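Local coordinates for protein TRAP dicarboxylate transporter, DctP subunit (PDB 4P47) that probably binds a small organic solute, perhaps a carboxylate, in the periplasm and delivers it to the membrane components of a TRAP transporter, at residues T46-F51 with M90-A95; Q78-L83 with G96-T101. All coordinates share one frame; numbering follows the deposited sequence.

Contact 1 (T46-F51 with M90-A95); sequences TGMEKF and MTVMNA
Helix segment 46-51 packs over one face of strand 90-94, with the backbones nearest at Met-48 and Val-92, whose CA atoms lie 8.7 Å apart. That spacing leaves room for side chains alone. Met-48 and Phe-51, three residues apart on the helix, meet Val-92 and Met-90, two apart on the strand.

The closer side-chain pair is Phe-51 and Met-90, which reach for each other from either segment. With CG anti to the backbone N (chi1 173°), Phe-51 sends its ring toward the strand, and its far CE2-CZ end reaches the thioether. Phe-51 CZ is 3.6 Å from Met-90 SD. A bend at chi3 turns the Met-90 methyl back to the same two atoms, putting CE 3.6 Å from Phe-51 CZ as well. The sulfur lies 4.5 Å from the ring centroid and 59° off the ring normal, an oblique Met-aromatic contact. Met-48 adds a looser touch, its SD 4.2 Å from CG1 of Val-92. A slim, flexible methionine suits the place where the backbones come nearest, and the larger phenylalanine spans the greater distance to Met-90; beta-branched valine suits the strand.

Helix 254-288 supports Phe-51 through Ile-260, Ala-263 and Ala-267. Were Phe-51 cut back to an alanine, the Met-90 thioether would probably lose its aromatic partner and a gap would be likely to open. All four touching residues are buried, so dispersion and water exclusion hold helix 43-58, the crossover helix of the beta-alpha-beta unit 30-68, on the sheet of the solute-binding fold.

Contact 2 (Q78-L83 with G96-T101); sequences QTLSGL and GILSST
Leu-80 meets Leu-98 and Thr-101 because its CG stands anti to the backbone N (chi1 -170°), carrying the branched end from helix 76-85 toward the loop that follows strand 90-94. On the loop side, Thr-101 has OG1 anti to its carbonyl carbon (chi1 -63°), which turns the hydroxyl, rather than CG2, to the leucine.

The firmer touch is Leu-80 CD2 against Thr-101 OG1 at 3.6 Å, a van der Waals contact between a methyl and an oxygen as the two side chains run past one another antiparallel. In one of the two conformers modelled for Leu-98, its side chain lies roughly perpendicular to that of Leu-80, and its CD2 is 4.0 Å from CD2 of Leu-80, with CD1 of Leu-80 equally near. Leucine's fork thus serves both partners: CD2 meets each, and CD1 gives Leu-98 a second methyl.

Within the loop, the turn bond from Thr-101 N to Leu-98 O brings both residues to the same side of Leu-80. Met-243 and Leu-141, from strands 229-245 and 141-156, pack against both leucines.

The 3-10 segment 96-98 thus folds back on the helix preceding strand 90-94, on the side of the sheet where Leu-80 also touches Met-93. Leu-80 and Leu-98 are buried and Thr-101 partly exposed, so the contact grades from hydrocarbon toward a hydroxyl and depends on fit and water exclusion more than on directional bonds.

From the N terminus the chain passes through 46-51, 78-83, 90-95 and 96-101, so the two contacts cross rather than nest. Contact 1 closes a 38-residue excursion that holds strand 63-68 and helix 76-85; contact 2 closes a loop of only 12, with strand 90-94 inside it. The strand is the shared element. Met-90 and Val-92 face helix 43-58, while the alternate residues turn to helix 76-85: Thr-91 touches Thr-79 and Leu-83, and Met-93 touches Leu-80. Together the contacts set helices on the two faces of this part of the sheet, a layered alpha/beta arrangement in keeping with solute-binding proteins.

Contact 1 (T46-F51 with M90-A95)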
loop_
_atom_site.group_PDB
_atom_site.type_symbol
_atom_site.label_atom_id
_atom_site.label_comp_id
_atom_site.label_asym_id
_atom_site.label_seq_id
_atom_site.Cartn_x
_atom_site.Cartn_y
_atom_site.Cartn_z
ATOM N N THR A 46 9.638 -8.091 8.518
ATOM C CA THR A 46 10.991 -8.398 8.088
ATOM C C THR A 46 11.744 -7.096 7.809
ATOM O O THR A 46 12.914 -6.968 8.158
ATOM C CB THR A 46 10.957 -9.352 6.892
ATOM O OG1 THR A 46 10.279 -10.543 7.307
ATOM C CG2 THR A 46 12.361 -9.711 6.440
ATOM N N GLY A 47 11.072 -6.131 7.203
ATOM C CA GLY A 47 11.676 -4.821 6.993
ATOM C C GLY A 47 11.971 -4.109 8.307
ATOM O O GLY A 47 13.027 -3.487 8.472
ATOM N N MET A 48 11.047 -4.194 9.255
ATOM C CA MET A 48 11.246 -3.581 10.566
ATOM C C MET A 48 12.455 -4.171 11.289
ATOM O O MET A 48 13.215 -3.460 11.938
ATOM C CB MET A 48 10.007 -3.776 11.430
ATOM C CG MET A 48 8.805 -2.990 10.918
ATOM S SD MET A 48 7.246 -3.483 11.672
ATOM C CE MET A 48 7.435 -2.746 13.302
ATOM N N GLU A 49 12.643 -5.477 11.153
ATOM C CA GLU A 49 13.782 -6.151 11.778
ATOM C C GLU A 49 15.094 -5.713 11.150
ATOM O O GLU A 49 16.079 -5.485 11.851
ATOM C CB GLU A 49 13.623 -7.678 11.663
ATOM C CG GLU A 49 12.499 -8.202 12.531
ATOM C CD GLU A 49 12.059 -9.612 12.185
ATOM O OE1 GLU A 49 12.394 -10.108 11.092
ATOM O OE2 GLU A 49 11.363 -10.219 13.025
ATOM N N LYS A 50 15.112 -5.568 9.828
ATOM C CA LYS A 50 16.286 -5.054 9.144
ATOM C C LYS A 50 16.597 -3.631 9.603
ATOM O O LYS A 50 17.757 -3.297 9.900
ATOM C CB LYS A 50 16.118 -5.112 7.623
ATOM C CG LYS A 50 17.283 -4.546 6.811
ATOM C CD LYS A 50 18.595 -5.267 7.011
ATOM C CE LYS A 50 18.508 -6.689 6.589
ATOM N NZ LYS A 50 19.887 -7.270 6.622
ATOM N N PHE A 51 15.571 -2.782 9.642
ATOM C CA PHE A 51 15.712 -1.414 10.141
ATOM C C PHE A 51 16.340 -1.405 11.539
ATOM O O PHE A 51 17.308 -0.687 11.807
ATOM C CB PHE A 51 14.350 -0.713 10.133
ATOM C CG PHE A 51 14.375 0.642 10.779
ATOM C CD1 PHE A 51 14.840 1.766 10.081
ATOM C CD2 PHE A 51 13.978 0.816 12.091
ATOM C CE1 PHE A 51 14.880 3.006 10.678
ATOM C CE2 PHE A 51 14.018 2.062 12.677
ATOM C CZ PHE A 51 14.470 3.162 11.957
ATOM N N MET A 90 7.703 5.448 16.385
ATOM C CA MET A 90 7.686 5.105 14.957
ATOM C C MET A 90 6.559 4.162 14.593
ATOM O O MET A 90 6.108 3.363 15.410
ATOM C CB MET A 90 9.009 4.452 14.515
ATOM C CG MET A 90 10.160 5.433 14.337
ATOM S SD MET A 90 11.676 4.716 13.636
ATOM C CE MET A 90 11.042 4.294 12.006
ATOM N N THR A 91 6.121 4.242 13.346
ATOM C CA THR A 91 5.196 3.265 12.810
ATOM C C THR A 91 5.370 3.200 11.303
ATOM O O THR A 91 6.017 4.067 10.684
ATOM C CB THR A 91 3.743 3.581 13.189
ATOM O OG1 THR A 91 2.908 2.451 12.930
ATOM C CG2 THR A 91 3.218 4.760 12.413
ATOM N N VAL A 92 4.814 2.152 10.714
ATOM C CA VAL A 92 4.713 2.012 9.271
ATOM C C VAL A 92 3.295 1.545 8.941
ATOM O O VAL A 92 2.755 0.673 9.612
ATOM C CB VAL A 92 5.818 1.053 8.722
ATOM C CG1 VAL A 92 5.771 -0.324 9.408
ATOM C CG2 VAL A 92 5.728 0.948 7.214
ATOM N N MET A 93 2.665 2.170 7.960
ATOM C CA MET A 93 1.279 1.812 7.612
ATOM C C MET A 93 0.975 2.263 6.206
ATOM O O MET A 93 1.701 3.061 5.630
ATOM C CB MET A 93 0.277 2.487 8.557
ATOM C CG MET A 93 0.242 4.004 8.400
ATOM S SD MET A 93 -0.902 4.822 9.561
ATOM C CE MET A 93 0.052 4.614 11.032
ATOM N N ASN A 94 -0.127 1.775 5.654
ATOM C CA ASN A 94 -0.552 2.196 4.329
ATOM C C ASN A 94 -0.673 3.708 4.273
ATOM O O ASN A 94 -1.340 4.332 5.119
ATOM C CB ASN A 94 -1.889 1.531 3.962
ATOM C CG ASN A 94 -1.745 0.055 3.630
ATOM O OD1 ASN A 94 -0.657 -0.482 3.505
ATOM N ND2 ASN A 94 -2.876 -0.622 3.509
ATOM N N ALA A 95 -0.057 4.311 3.265
ATOM C CA ALA A 95 0.024 5.759 3.225
ATOM C C ALA A 95 -1.319 6.447 3.002
ATOM O O ALA A 95 -1.500 7.588 3.405
ATOM C CB ALA A 95 1.034 6.208 2.182
#

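Contact 2 (Q78-L83 with G96-T101)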
loop_
_atom_site.group_PDB
_atom_site.type_symbol
_atom_site.label_atom_id
_atom_site.label_comp_id
_atom_site.label_asym_id
_atom_site.label_seq_id
_atom_site.Cartn_x
_atom_site.Cartn_y
_atom_site.Cartn_z
ATOM N N GLN A 78 -5.072 4.673 15.189
ATOM C CA GLN A 78 -4.817 4.949 16.593
ATOM C C GLN A 78 -3.334 5.272 16.797
ATOM O O GLN A 78 -2.983 6.281 17.411
ATOM C CB GLN A 78 -5.264 3.773 17.465
ATOM C CG GLN A 78 -5.019 3.993 18.955
ATOM C CD GLN A 78 -5.346 2.771 19.790
ATOM O OE1 GLN A 78 -5.845 1.765 19.278
ATOM N NE2 GLN A 78 -5.060 2.850 21.085
ATOM N N THR A 79 -2.464 4.435 16.251
ATOM C CA THR A 79 -1.027 4.633 16.403
ATOM C C THR A 79 -0.542 5.899 15.712
ATOM O O THR A 79 0.357 6.565 16.195
ATOM C CB THR A 79 -0.269 3.373 15.985
ATOM O OG1 THR A 79 -0.530 2.373 16.977
ATOM C CG2 THR A 79 1.232 3.608 15.897
ATOM N N LEU A 80 -1.182 6.276 14.614
ATOM C CA LEU A 80 -0.872 7.553 13.986
ATOM C C LEU A 80 -1.023 8.705 14.989
ATOM O O LEU A 80 -0.125 9.536 15.141
ATOM C CB LEU A 80 -1.780 7.793 12.775
ATOM C CG LEU A 80 -1.346 8.997 11.928
ATOM C CD1 LEU A 80 -0.026 8.655 11.243
ATOM C CD2 LEU A 80 -2.396 9.338 10.896
ATOM N N SER A 81 -2.152 8.752 15.687
ATOM C CA SER A 81 -2.341 9.819 16.682
ATOM C C SER A 81 -1.364 9.668 17.864
ATOM O O SER A 81 -1.008 10.649 18.508
ATOM C CB SER A 81 -3.807 9.912 17.166
ATOM O OG SER A 81 -4.233 8.783 17.900
ATOM N N GLY A 82 -0.917 8.442 18.126
ATOM C CA GLY A 82 0.110 8.207 19.135
ATOM C C GLY A 82 1.471 8.777 18.773
ATOM O O GLY A 82 2.184 9.315 19.623
ATOM N N LEU A 83 1.841 8.703 17.501
ATOM C CA LEU A 83 3.031 9.405 17.038
ATOM C C LEU A 83 2.887 10.912 17.188
ATOM O O LEU A 83 3.807 11.592 17.638
ATOM C CB LEU A 83 3.368 9.082 15.578
ATOM C CG LEU A 83 4.378 7.966 15.320
ATOM C CD1 LEU A 83 3.770 6.610 15.654
ATOM C CD2 LEU A 83 4.817 8.017 13.863
ATOM N N GLY A 96 -2.266 5.751 2.398
ATOM C CA GLY A 96 -3.583 6.324 2.163
ATOM C C GLY A 96 -4.314 6.635 3.451
ATOM O O GLY A 96 -5.220 7.479 3.461
ATOM N N ILE A 97 -3.936 5.977 4.533
ATOM C CA ILE A 97 -4.544 6.251 5.832
ATOM C C ILE A 97 -4.328 7.721 6.241
ATOM O O ILE A 97 -5.121 8.287 6.988
ATOM C CB ILE A 97 -4.024 5.266 6.888
ATOM C CG1 ILE A 97 -4.416 3.839 6.505
ATOM C CG2 ILE A 97 -4.563 5.625 8.299
ATOM C CD1 ILE A 97 -3.717 2.775 7.364
ATOM N N LEU A 98 -3.250 8.326 5.751
ATOM C CA LEU A 98 -2.943 9.712 6.088
ATOM C C LEU A 98 -3.942 10.729 5.569
ATOM O O LEU A 98 -3.929 11.869 6.025
ATOM C CB LEU A 98 -1.558 10.095 5.577
ATOM C CG LEU A 98 -0.443 9.611 6.492
ATOM C CD1 LEU A 98 0.874 9.515 5.765
ATOM C CD2 LEU A 98 -0.307 10.528 7.702
ATOM N N SER A 99 -4.796 10.353 4.622
ATOM C CA SER A 99 -5.602 11.353 3.919
ATOM C C SER A 99 -6.469 12.222 4.843
ATOM O O SER A 99 -6.738 13.380 4.519
ATOM C CB SER A 99 -6.460 10.710 2.828
ATOM O OG SER A 99 -7.432 9.835 3.371
ATOM N N SER A 100 -6.913 11.685 5.979
ATOM C CA SER A 100 -7.710 12.501 6.912
ATOM C C SER A 100 -6.822 13.417 7.772
ATOM O O SER A 100 -7.324 14.237 8.563
ATOM C CB SER A 100 -8.608 11.621 7.777
ATOM O OG SER A 100 -7.859 10.780 8.609
ATOM N N THR A 101 -5.508 13.273 7.613
ATOM C CA THR A 101 -4.521 14.148 8.233
ATOM C C THR A 101 -3.979 15.175 7.223
ATOM O O THR A 101 -3.861 16.375 7.521
ATOM C CB THR A 101 -3.363 13.303 8.811
ATOM O OG1 THR A 101 -3.869 12.438 9.838
ATOM C CG2 THR A 101 -2.299 14.197 9.403
#